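Long-range contact in caspase-3 (Porites astreoides, PDB 6WI4), which probably acts as a coral cysteine protease of the caspase family, cleaving proteins after aspartate during apoptosis: residues A[125-136]-A[149-160]. Sequence-based numbering, arbitrary orientation.
Sequences FFFQACQGHEYM and YAYSTVPGYYSW
Ser159 OG is gripped from two directions: Gln128 NE2 donates to it at 3.0 Å, and Ser152 OG shares a hydrogen bond with it at 2.7 Å. Gln128 reaches this point because its CG stands anti to the backbone N (chi1 169°) and the chain then bends at chi2, carrying the amide over to Ser159. The same NE2 binds an acidic side chain of the bound peptide, so the two serines form a second shell behind a peptide-binding amide and probably help to position it.

The base of the arrangement is a pair of parallel strands, 125-128 and 149-151, in the central caspase sheet, where Ala150 N meets Phe125 O at 2.7 Å. On the face bearing Phe127 and Tyr151, these rings form an offset stack, centroids 4.8 Å apart and planes at 20°, packed under helix 105-110. Past the strand ends the loops pair again through a G1 beta bulge: Gly156 N donates to Gln131 O at 2.8 Å, while Gln131 N reaches Tyr157 O. The extended Gln131 side chain crosses Tyr151 at about a right angle, and its OE1 accepts from Thr153 N.

Tyr158 closes the far end. Its backbone N bonds Glu134 O at 2.9 Å, one ring face receives His133 CA 3.6 Å from the centroid, and its CD2-CE2 edge meets the face of Tyr135, planes at 50°. With an alanine in place of Tyr158, Tyr135 would probably lose its edge-to-face partner and His133 CA its aromatic face. Tyr135 and Tyr158 each pack on an apolar side chain of the peptide; Cys130, in a QACQG sequence matching the caspase signature and probably the nucleophile, packs on an acidic one. The case illustrates a first-shell amide steadied by second-shell hydroxyls, consistent with a cleft where amide meets acid and aromatic rings meet apolar groups.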
loop_
_atom_site.group_PDB
_atom_site.type_symbol
_atom_site.label_atom_id
_atom_site.label_comp_id
_atom_site.label_asym_id
_atom_site.label_seq_id
_atom_site.Cartn_x
_atom_site.Cartn_y
_atom_site.Cartn_z
ATOM N N PHE A 125 1.936 -5.592 -0.203
ATOM C CA PHE A 125 1.109 -4.665 -0.964
ATOM C C PHE A 125 0.550 -3.608 -0.023
ATOM O O PHE A 125 0.014 -3.947 1.038
ATOM C CB PHE A 125 -0.019 -5.417 -1.669
ATOM C CG PHE A 125 0.454 -6.249 -2.806
ATOM C CD1 PHE A 125 1.137 -7.430 -2.580
ATOM C CD2 PHE A 125 0.257 -5.833 -4.110
ATOM C CE1 PHE A 125 1.600 -8.193 -3.639
ATOM C CE2 PHE A 125 0.719 -6.587 -5.163
ATOM C CZ PHE A 125 1.388 -7.771 -4.925
ATOM N N PHE A 126 0.695 -2.337 -0.394
ATOM C CA PHE A 126 0.175 -1.219 0.384
ATOM C C PHE A 126 -0.825 -0.448 -0.461
ATOM O O PHE A 126 -0.521 -0.082 -1.600
ATOM C CB PHE A 126 1.291 -0.270 0.832
ATOM C CG PHE A 126 2.364 -0.923 1.648
ATOM C CD1 PHE A 126 3.446 -1.540 1.037
ATOM C CD2 PHE A 126 2.309 -0.884 3.036
ATOM C CE1 PHE A 126 4.446 -2.133 1.792
ATOM C CE2 PHE A 126 3.306 -1.484 3.797
ATOM C CZ PHE A 126 4.377 -2.101 3.171
ATOM N N PHE A 127 -1.997 -0.168 0.101
ATOM C CA PHE A 127 -3.063 0.506 -0.635
ATOM C C PHE A 127 -3.509 1.745 0.116
ATOM O O PHE A 127 -3.936 1.645 1.272
ATOM C CB PHE A 127 -4.275 -0.407 -0.824
ATOM C CG PHE A 127 -3.988 -1.668 -1.556
ATOM C CD1 PHE A 127 -3.961 -1.685 -2.936
ATOM C CD2 PHE A 127 -3.748 -2.844 -0.875
ATOM C CE1 PHE A 127 -3.682 -2.861 -3.624
ATOM C CE2 PHE A 127 -3.489 -4.031 -1.561
ATOM C CZ PHE A 127 -3.458 -4.035 -2.935
ATOM N N GLN A 128 -3.466 2.903 -0.547
ATOM C CA GLN A 128 -4.176 4.092 -0.095
ATOM C C GLN A 128 -5.233 4.374 -1.160
ATOM O O GLN A 128 -4.910 4.853 -2.250
ATOM C CB GLN A 128 -3.242 5.280 0.105
ATOM C CG GLN A 128 -3.973 6.609 0.324
ATOM C CD GLN A 128 -4.948 6.569 1.491
ATOM O OE1 GLN A 128 -4.635 6.047 2.566
ATOM N NE2 GLN A 128 -6.135 7.136 1.290
ATOM N N ALA A 129 -6.488 4.046 -0.846
ATOM C CA ALA A 129 -7.611 4.130 -1.770
ATOM C C ALA A 129 -8.889 3.867 -0.993
ATOM O O ALA A 129 -8.882 3.179 0.032
ATOM C CB ALA A 129 -7.482 3.121 -2.925
ATOM N N CYS A 130 -9.988 4.419 -1.485
ATOM C CA CYS A 130 -11.251 4.089 -0.853
ATOM C C CYS A 130 -11.592 2.630 -1.111
ATOM O O CYS A 130 -11.154 2.029 -2.096
ATOM C CB CYS A 130 -12.349 5.007 -1.372
ATOM S SG CYS A 130 -12.225 6.670 -0.730
ATOM N N GLN A 131 -12.361 2.050 -0.187
ATOM C CA GLN A 131 -12.800 0.662 -0.285
ATOM C C GLN A 131 -14.321 0.586 -0.281
ATOM O O GLN A 131 -14.896 -0.451 0.060
ATOM C CB GLN A 131 -12.184 -0.171 0.845
ATOM C CG GLN A 131 -10.658 -0.272 0.728
ATOM C CD GLN A 131 -9.967 -0.912 1.931
ATOM O OE1 GLN A 131 -8.992 -0.364 2.456
ATOM N NE2 GLN A 131 -10.439 -2.082 2.348
ATOM N N GLY A 132 -14.972 1.667 -0.682
ATOM C CA GLY A 132 -16.407 1.803 -0.537
ATOM C C GLY A 132 -16.763 3.269 -0.403
ATOM O O GLY A 132 -15.936 4.150 -0.621
ATOM N N HIS A 133 -18.015 3.520 -0.021
ATOM C CA HIS A 133 -18.488 4.896 0.033
ATOM C C HIS A 133 -19.287 5.183 1.301
ATOM O O HIS A 133 -20.204 6.014 1.279
ATOM C CB HIS A 133 -19.339 5.227 -1.194
ATOM C CG HIS A 133 -20.446 4.249 -1.436
ATOM N ND1 HIS A 133 -20.376 3.271 -2.404
ATOM C CD2 HIS A 133 -21.641 4.085 -0.819
ATOM C CE1 HIS A 133 -21.485 2.553 -2.382
ATOM N NE2 HIS A 133 -22.268 3.024 -1.428
ATOM N N GLU A 134 -18.968 4.511 2.407
ATOM C CA GLU A 134 -19.541 4.818 3.708
ATOM C C GLU A 134 -18.527 5.548 4.582
ATOM O O GLU A 134 -17.321 5.282 4.522
ATOM C CB GLU A 134 -20.005 3.548 4.435
ATOM C CG GLU A 134 -21.023 2.721 3.666
ATOM C CD GLU A 134 -22.361 3.424 3.523
ATOM O OE1 GLU A 134 -22.714 4.218 4.423
ATOM O OE2 GLU A 134 -23.056 3.184 2.511
ATOM N N TYR A 135 -19.036 6.465 5.399
ATOM C CA TYR A 135 -18.275 7.083 6.474
ATOM C C TYR A 135 -18.318 6.218 7.734
ATOM O O TYR A 135 -19.244 5.427 7.946
ATOM C CB TYR A 135 -18.823 8.480 6.805
ATOM C CG TYR A 135 -18.762 9.492 5.686
ATOM C CD1 TYR A 135 -17.553 10.061 5.300
ATOM C CD2 TYR A 135 -19.919 9.908 5.032
ATOM C CE1 TYR A 135 -17.493 10.997 4.285
ATOM C CE2 TYR A 135 -19.866 10.844 4.008
ATOM C CZ TYR A 135 -18.652 11.388 3.639
ATOM O OH TYR A 135 -18.590 12.321 2.620
ATOM N N MET A 136 -17.304 6.395 8.585
ATOM C CA MET A 136 -17.228 5.759 9.896
ATOM C C MET A 136 -17.551 6.790 10.973
ATOM O O MET A 136 -16.988 7.885 10.962
ATOM C CB MET A 136 -15.834 5.183 10.135
ATOM C CG MET A 136 -15.792 3.700 10.361
ATOM S SD MET A 136 -14.109 3.103 10.598
ATOM C CE MET A 136 -13.828 2.281 9.027
ATOM N N TYR A 149 -1.191 -7.692 2.812
ATOM C CA TYR A 149 -1.897 -6.613 2.132
ATOM C C TYR A 149 -2.280 -5.594 3.191
ATOM O O TYR A 149 -3.127 -5.873 4.051
ATOM C CB TYR A 149 -3.129 -7.126 1.384
ATOM C CG TYR A 149 -2.895 -8.344 0.506
ATOM C CD1 TYR A 149 -3.048 -9.623 1.017
ATOM C CD2 TYR A 149 -2.538 -8.213 -0.833
ATOM C CE1 TYR A 149 -2.859 -10.750 0.219
ATOM C CE2 TYR A 149 -2.334 -9.339 -1.627
ATOM C CZ TYR A 149 -2.505 -10.597 -1.098
ATOM O OH TYR A 149 -2.324 -11.728 -1.877
ATOM N N ALA A 150 -1.631 -4.433 3.153
ATOM C CA ALA A 150 -1.843 -3.384 4.141
ATOM C C ALA A 150 -2.792 -2.355 3.542
ATOM O O ALA A 150 -2.406 -1.579 2.664
ATOM C CB ALA A 150 -0.515 -2.755 4.549
ATOM N N TYR A 151 -4.035 -2.357 4.011
ATOM C CA TYR A 151 -5.095 -1.504 3.487
ATOM C C TYR A 151 -5.296 -0.276 4.365
ATOM O O TYR A 151 -5.303 -0.380 5.592
ATOM C CB TYR A 151 -6.411 -2.280 3.448
ATOM C CG TYR A 151 -6.555 -3.265 2.322
ATOM C CD1 TYR A 151 -7.069 -2.868 1.093
ATOM C CD2 TYR A 151 -6.236 -4.600 2.506
ATOM C CE1 TYR A 151 -7.257 -3.777 0.069
ATOM C CE2 TYR A 151 -6.413 -5.523 1.482
ATOM C CZ TYR A 151 -6.922 -5.098 0.267
ATOM O OH TYR A 151 -7.108 -5.995 -0.761
ATOM N N SER A 152 -5.542 0.874 3.729
ATOM C CA SER A 152 -5.717 2.114 4.487
ATOM C C SER A 152 -7.006 2.135 5.312
ATOM O O SER A 152 -7.060 2.841 6.327
ATOM C CB SER A 152 -5.684 3.323 3.546
ATOM O OG SER A 152 -6.801 3.367 2.660
ATOM N N THR A 153 -8.044 1.408 4.904
ATOM C CA THR A 153 -9.347 1.498 5.567
ATOM C C THR A 153 -9.942 0.093 5.666
ATOM O O THR A 153 -9.222 -0.910 5.634
ATOM C CB THR A 153 -10.236 2.553 4.865
ATOM O OG1 THR A 153 -11.392 2.809 5.680
ATOM C CG2 THR A 153 -10.683 2.123 3.461
ATOM N N VAL A 154 -11.258 0.017 5.860
ATOM C CA VAL A 154 -11.991 -1.229 6.080
ATOM C C VAL A 154 -12.898 -1.449 4.877
ATOM O O VAL A 154 -13.401 -0.470 4.303
ATOM C CB VAL A 154 -12.786 -1.156 7.395
ATOM C CG1 VAL A 154 -13.824 -2.288 7.502
ATOM C CG2 VAL A 154 -11.849 -1.156 8.573
ATOM N N PRO A 155 -13.112 -2.686 4.427
ATOM C CA PRO A 155 -14.004 -2.906 3.287
ATOM C C PRO A 155 -15.355 -2.237 3.486
ATOM O O PRO A 155 -15.989 -2.368 4.543
ATOM C CB PRO A 155 -14.126 -4.433 3.231
ATOM C CG PRO A 155 -12.808 -4.896 3.726
ATOM C CD PRO A 155 -12.433 -3.932 4.829
ATOM N N GLY A 156 -15.775 -1.490 2.466
ATOM C CA GLY A 156 -17.037 -0.785 2.457
ATOM C C GLY A 156 -16.943 0.694 2.757
ATOM O O GLY A 156 -17.956 1.398 2.654
ATOM N N TYR A 157 -15.765 1.193 3.102
ATOM C CA TYR A 157 -15.641 2.531 3.652
ATOM C C TYR A 157 -14.712 3.406 2.824
ATOM O O TYR A 157 -13.777 2.924 2.180
ATOM C CB TYR A 157 -15.117 2.465 5.083
ATOM C CG TYR A 157 -16.078 1.860 6.080
ATOM C CD1 TYR A 157 -16.987 2.663 6.755
ATOM C CD2 TYR A 157 -16.062 0.500 6.357
ATOM C CE1 TYR A 157 -17.856 2.128 7.691
ATOM C CE2 TYR A 157 -16.934 -0.049 7.291
ATOM C CZ TYR A 157 -17.821 0.779 7.951
ATOM O OH TYR A 157 -18.693 0.252 8.880
ATOM N N TYR A 158 -14.968 4.712 2.895
ATOM C CA TYR A 158 -14.025 5.711 2.414
ATOM C C TYR A 158 -12.701 5.626 3.174
ATOM O O TYR A 158 -12.623 5.115 4.298
ATOM C CB TYR A 158 -14.585 7.117 2.625
ATOM C CG TYR A 158 -15.760 7.529 1.766
ATOM C CD1 TYR A 158 -15.677 7.522 0.382
ATOM C CD2 TYR A 158 -16.940 7.977 2.355
ATOM C CE1 TYR A 158 -16.743 7.936 -0.401
ATOM C CE2 TYR A 158 -18.008 8.396 1.582
ATOM C CZ TYR A 158 -17.903 8.372 0.208
ATOM O OH TYR A 158 -18.969 8.788 -0.563
ATOM N N SER A 159 -11.668 6.199 2.562
ATOM C CA SER A 159 -10.371 6.430 3.173
ATOM C C SER A 159 -10.068 7.911 3.027
ATOM O O SER A 159 -10.415 8.515 2.012
ATOM C CB SER A 159 -9.302 5.583 2.469
ATOM O OG SER A 159 -8.042 5.696 3.096
ATOM N N TRP A 160 -9.403 8.486 4.021
ATOM C CA TRP A 160 -9.218 9.932 4.096
ATOM C C TRP A 160 -7.813 10.385 3.730
ATOM O O TRP A 160 -6.812 9.768 4.113
ATOM C CB TRP A 160 -9.562 10.421 5.498
ATOM C CG TRP A 160 -11.029 10.481 5.774
ATOM C CD1 TRP A 160 -11.781 9.555 6.438
ATOM C CD2 TRP A 160 -11.918 11.553 5.433
ATOM N NE1 TRP A 160 -13.091 9.977 6.524
ATOM C CE2 TRP A 160 -13.199 11.198 5.908
ATOM C CE3 TRP A 160 -11.758 12.764 4.757
ATOM C CZ2 TRP A 160 -14.310 12.021 5.743
ATOM C CZ3 TRP A 160 -12.870 13.580 4.590
ATOM C CH2 TRP A 160 -14.125 13.199 5.080
HETATM O O HOH W 1 -5.733 7.262 4.804
HETATM O O HOH W 2 -7.257 1.189 1.121
HETATM O O HOH W 3 -19.690 1.124 0.452
HETATM O O HOH W 4 -14.883 5.846 5.950
HETATM O O HOH W 5 -15.040 7.944 7.624
#